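Local coordinates for protein 5-carboxymethyl-2-hydroxymuconate semialdehyde dehydrogenase (PDB 2D4E) that probably catalyses the NAD-dependent oxidation of 5-carboxymethyl-2-hydroxymuconate semialdehyde to the corresponding acid, as a tetrameric member of the aldehyde dehydrogenase family, at residues P45-P49 with A50-V54; P350-L353 with Q354-G358. All coordinates share one frame; numbering follows the deposited sequence.

Contact 1: residues P45-P49 with A50-V54; sequences PSLDP and ATNEV. With NA (sodium ion), chain I.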
loop_
_atom_site.group_PDB
_atom_site.type_symbol
_atom_site.label_atom_id
_atom_site.label_comp_id
_atom_site.label_asym_id
_atom_site.label_seq_id
_atom_site.Cartn_x
_atom_site.Cartn_y
_atom_site.Cartn_z
ATOM N N PRO C 45 36.147 -31.043 -12.556
ATOM C CA PRO C 45 35.738 -30.797 -13.938
ATOM C C PRO C 45 34.242 -30.619 -14.145
ATOM O O PRO C 45 33.429 -31.029 -13.313
ATOM C CB PRO C 45 36.248 -32.032 -14.655
ATOM C CG PRO C 45 35.926 -33.115 -13.640
ATOM C CD PRO C 45 36.332 -32.486 -12.305
ATOM N N SER C 46 33.899 -29.993 -15.266
ATOM C CA SER C 46 32.515 -29.797 -15.665
ATOM C C SER C 46 32.430 -30.297 -17.100
ATOM O O SER C 46 33.224 -29.899 -17.955
ATOM C CB SER C 46 32.110 -28.326 -15.614
ATOM O OG SER C 46 30.756 -28.198 -16.025
ATOM N N LEU C 47 31.463 -31.170 -17.354
ATOM C CA LEU C 47 31.271 -31.763 -18.669
ATOM C C LEU C 47 30.383 -30.950 -19.612
ATOM O O LEU C 47 29.602 -30.096 -19.186
ATOM C CB LEU C 47 30.649 -33.159 -18.514
ATOM C CG LEU C 47 31.235 -34.112 -17.465
ATOM C CD1 LEU C 47 30.439 -35.408 -17.454
ATOM C CD2 LEU C 47 32.704 -34.386 -17.774
ATOM N N ASP C 48 30.521 -31.237 -20.900
ATOM C CA ASP C 48 29.717 -30.624 -21.946
ATOM C C ASP C 48 28.647 -31.696 -22.144
ATOM O O ASP C 48 28.924 -32.759 -22.688
ATOM C CB ASP C 48 30.567 -30.441 -23.210
ATOM C CG ASP C 48 29.749 -30.048 -24.430
ATOM O OD1 ASP C 48 30.365 -29.620 -25.431
ATOM O OD2 ASP C 48 28.506 -30.172 -24.406
ATOM N N PRO C 49 27.412 -31.436 -21.688
ATOM C CA PRO C 49 26.308 -32.395 -21.806
ATOM C C PRO C 49 26.030 -32.952 -23.196
ATOM O O PRO C 49 25.370 -33.980 -23.331
ATOM C CB PRO C 49 25.121 -31.629 -21.227
ATOM C CG PRO C 49 25.463 -30.201 -21.510
ATOM C CD PRO C 49 26.925 -30.139 -21.183
ATOM N N ALA C 50 26.546 -32.289 -24.223
ATOM C CA ALA C 50 26.342 -32.748 -25.591
ATOM C C ALA C 50 27.307 -33.866 -25.979
ATOM O O ALA C 50 27.016 -34.655 -26.874
ATOM C CB ALA C 50 26.490 -31.585 -26.558
ATOM N N THR C 51 28.446 -33.949 -25.298
ATOM C CA THR C 51 29.447 -34.970 -25.623
ATOM C C THR C 51 30.052 -35.659 -24.401
ATOM O O THR C 51 30.768 -36.658 -24.527
ATOM C CB THR C 51 30.604 -34.349 -26.401
ATOM O OG1 THR C 51 31.240 -33.366 -25.576
ATOM C CG2 THR C 51 30.097 -33.678 -27.675
ATOM N N ASN C 52 29.766 -35.116 -23.225
ATOM C CA ASN C 52 30.296 -35.646 -21.980
ATOM C C ASN C 52 31.812 -35.540 -21.921
ATOM O O ASN C 52 32.471 -36.275 -21.186
ATOM C CB ASN C 52 29.836 -37.088 -21.758
ATOM C CG ASN C 52 28.381 -37.163 -21.320
ATOM O OD1 ASN C 52 27.934 -36.362 -20.500
ATOM N ND2 ASN C 52 27.641 -38.120 -21.860
ATOM N N GLU C 53 32.359 -34.616 -22.706
ATOM C CA GLU C 53 33.796 -34.361 -22.717
ATOM C C GLU C 53 33.999 -33.257 -21.686
ATOM O O GLU C 53 33.078 -32.487 -21.408
ATOM C CB GLU C 53 34.253 -33.821 -24.071
ATOM C CG GLU C 53 33.852 -34.633 -25.284
ATOM C CD GLU C 53 34.792 -35.781 -25.568
ATOM O OE1 GLU C 53 34.884 -36.183 -26.753
ATOM O OE2 GLU C 53 35.430 -36.286 -24.615
ATOM N N VAL C 54 35.198 -33.162 -21.129
ATOM C CA VAL C 54 35.479 -32.124 -20.150
ATOM C C VAL C 54 35.600 -30.766 -20.845
ATOM O O VAL C 54 36.354 -30.619 -21.813
ATOM C CB VAL C 54 36.782 -32.427 -19.379
ATOM C CG1 VAL C 54 37.151 -31.251 -18.490
ATOM C CG2 VAL C 54 36.601 -33.677 -18.529
HETATM NA NA NA I . 28.519 -28.694 -17.441
HETATM O O HOH W 1 32.715 -31.076 -25.893
HETATM O O HOH W 2 27.569 -30.840 -16.689
#

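Contact 2: residues P350-L353 with Q354-G358; sequences PEHL and QRVLG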
loop_
_atom_site.group_PDB
_atom_site.type_symbol
_atom_site.label_atom_id
_atom_site.label_comp_id
_atom_site.label_asym_id
_atom_site.label_seq_id
_atom_site.Cartn_x
_atom_site.Cartn_y
_atom_site.Cartn_z
ATOM N N PRO C 350 25.244 -37.266 -17.201
ATOM C CA PRO C 350 24.822 -38.665 -17.337
ATOM C C PRO C 350 24.129 -39.190 -16.084
ATOM O O PRO C 350 23.237 -40.027 -16.165
ATOM C CB PRO C 350 26.132 -39.407 -17.653
ATOM C CG PRO C 350 27.216 -38.471 -17.185
ATOM C CD PRO C 350 26.667 -37.115 -17.551
ATOM N N GLU C 351 24.534 -38.695 -14.921
ATOM C CA GLU C 351 23.910 -39.126 -13.679
ATOM C C GLU C 351 22.457 -38.668 -13.650
ATOM O O GLU C 351 21.591 -39.359 -13.118
ATOM C CB GLU C 351 24.658 -38.557 -12.469
ATOM C CG GLU C 351 25.935 -39.309 -12.131
ATOM C CD GLU C 351 26.755 -38.622 -11.049
ATOM O OE1 GLU C 351 26.150 -38.003 -10.145
ATOM O OE2 GLU C 351 28.002 -38.714 -11.096
ATOM N N HIS C 352 22.189 -37.500 -14.227
ATOM C CA HIS C 352 20.831 -36.990 -14.248
ATOM C C HIS C 352 19.993 -37.777 -15.258
ATOM O O HIS C 352 18.790 -37.971 -15.063
ATOM C CB HIS C 352 20.818 -35.501 -14.593
ATOM C CG HIS C 352 19.464 -34.875 -14.452
ATOM N ND1 HIS C 352 18.748 -34.916 -13.275
ATOM C CD2 HIS C 352 18.676 -34.239 -15.350
ATOM C CE1 HIS C 352 17.575 -34.337 -13.455
ATOM N NE2 HIS C 352 17.507 -33.919 -14.706
ATOM N N LEU C 353 20.630 -38.230 -16.335
ATOM C CA LEU C 353 19.928 -39.018 -17.345
ATOM C C LEU C 353 19.556 -40.363 -16.720
ATOM O O LEU C 353 18.458 -40.878 -16.941
ATOM C CB LEU C 353 20.809 -39.242 -18.582
ATOM C CG LEU C 353 20.162 -40.074 -19.701
ATOM C CD1 LEU C 353 18.891 -39.380 -20.196
ATOM C CD2 LEU C 353 21.146 -40.267 -20.844
ATOM N N GLN C 354 20.468 -40.926 -15.931
ATOM C CA GLN C 354 20.189 -42.200 -15.277
ATOM C C GLN C 354 19.024 -42.028 -14.296
ATOM O O GLN C 354 18.188 -42.924 -14.159
ATOM C CB GLN C 354 21.420 -42.728 -14.520
ATOM C CG GLN C 354 21.175 -44.104 -13.878
ATOM C CD GLN C 354 22.360 -44.647 -13.083
ATOM O OE1 GLN C 354 23.499 -44.645 -13.553
ATOM N NE2 GLN C 354 22.084 -45.138 -11.876
ATOM N N ARG C 355 18.960 -40.877 -13.623
ATOM C CA ARG C 355 17.881 -40.642 -12.672
ATOM C C ARG C 355 16.544 -40.507 -13.386
ATOM O O ARG C 355 15.547 -41.096 -12.967
ATOM C CB ARG C 355 18.127 -39.383 -11.828
ATOM C CG ARG C 355 17.633 -39.562 -10.390
ATOM C CD ARG C 355 16.761 -38.432 -9.844
ATOM N NE ARG C 355 17.519 -37.225 -9.544
ATOM C CZ ARG C 355 17.204 -36.356 -8.585
ATOM N NH1 ARG C 355 16.146 -36.559 -7.814
ATOM N NH2 ARG C 355 17.944 -35.271 -8.409
ATOM N N VAL C 356 16.521 -39.725 -14.459
ATOM C CA VAL C 356 15.293 -39.528 -15.222
ATOM C C VAL C 356 14.837 -40.861 -15.819
ATOM O O VAL C 356 13.656 -41.198 -15.759
ATOM C CB VAL C 356 15.496 -38.488 -16.356
ATOM C CG1 VAL C 356 14.243 -38.394 -17.215
ATOM C CG2 VAL C 356 15.810 -37.121 -15.756
ATOM N N LEU C 357 15.772 -41.617 -16.391
ATOM C CA LEU C 357 15.436 -42.917 -16.970
ATOM C C LEU C 357 14.942 -43.854 -15.880
ATOM O O LEU C 357 14.154 -44.757 -16.138
ATOM C CB LEU C 357 16.648 -43.534 -17.666
ATOM C CG LEU C 357 16.910 -43.034 -19.091
ATOM C CD1 LEU C 357 18.214 -43.623 -19.614
ATOM C CD2 LEU C 357 15.739 -43.428 -19.988
ATOM N N GLY C 358 15.415 -43.633 -14.661
ATOM C CA GLY C 358 14.985 -44.457 -13.551
ATOM C C GLY C 358 13.507 -44.250 -13.296
ATOM O O GLY C 358 12.787 -45.195 -12.954
HETATM O O HOH W 3 19.894 -35.068 -10.708
#

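Contact 1: residues P45-P49 with A50-V54
The beta hairpin of strands 43-48 and 53-59 reverses direction here around D48, with a sodium ion held on the first strand. D48 organises the turn with both its backbone and its carboxylate. Its carbonyl oxygen accepts two amide hydrogens. N52 N lies 2.6 Å from D48 O and nearly in line with the carbonyl bond. T51 N, 2.9 Å from the same D48 O, sits well above the carbonyl plane instead. Across the strands, D48 N donates to E53 O at 2.9 Å. The side chain bends into the turn as well. With CG anti to the backbone N (chi1 169°), D48 OD2 receives A50 N at 2.9 Å from above the carboxylate plane, and the methyl of A50 rests against the same oxygen. The other oxygen, D48 OD1, accepts from a water that also meets T51 OG1, and it forms a salt bridge with R19, so both halves of the carboxylate are engaged and its rotation is probably fixed. N52 adopts positive phi (64°) as the chain swings into the second strand, and its amide oxygen is bonded to N390.

Between the strands the side chains of P45, L47 and V54 make apolar contacts. One methyl of L47, CD2, crosses to V54 CG2 at 4.0 Å, while P45 CB meets the other V54 methyl, CG1. The sodium joins the hairpin to the rest of the chain, for D113 and W200 complete its protein ligands. From this strand it takes S46 OG at 2.7 Å and the carbonyl oxygen L47 O at 2.5 Å.

Contact 2: residues P350-L353 with Q354-G358
Four successive i to i+4 hydrogen bonds link P350-L353 to Q354-G358 in the first turns of helix 350-365. The last two, V356 N to H352 O at 2.9 Å and L357 N to L353 O at 2.8 Å, are the straightest, both with an N-H...O angle of 165°. Q354 N bonds P350 O in the same way, while R355 N to E351 O is the longest of the four at 3.1 Å.

One turn of helix also brings polar side chains within reach of a shared water. H352 ND1 lies 2.8 Å from it, and R355 NH2 donates to it at 3.0 Å, the water lying in plane at the edge of the guanidinium. The arginine chain, bent at chi2 and chi3, runs outward past the imidazole and sets NH2 against the water. Each residue has a further partner: R355 NH2 bonds E250, and H352 NE2 bonds the backbone oxygen of F411.

The packing pairs keep the i to i+4 spacing of the backbone bonds. V356 CG2 sits over one face of the H352 imidazole in a CH-pi contact, 4.0 Å from the ring centroid and displaced toward its rim. The ring reaches that methyl because H352 CG stands anti to the backbone N (chi1 -172°). The edge-to-face partner of this ring, W172, comes from elsewhere in the chain. L353 and L357 lie side by side and point the same way, L353 CG meeting L357 CD1 at 4.0 Å. With both ring nitrogens hydrogen-bonded, ND1 to the water and NE2 to F411 O, and a methyl over one face, H352 is probably held in a single orientation, and its shared water couples it to R355.

Overall arrangement
Both contacts are local and partly buried, their centres 15 Å apart on the same side of the chain's centre, yet they belong to different elements: contact 1 closes a hairpin near the N-terminal end of the chain, contact 2 opens a helix some 300 residues later. The two meet where P350 CD lies 3.3 Å from N52 OD1, which packs the helix start against the turn. In 45-54 a carboxylate orders the turn and S46 and L47 bind sodium directly; 350-358 relies on regular backbone bonding and an imidazole-water-guanidinium link, with a bound sodium about 4 Å from the R355 side chain. Bound NAD lies about 5 Å from that side chain, against about 12 Å from that of S46.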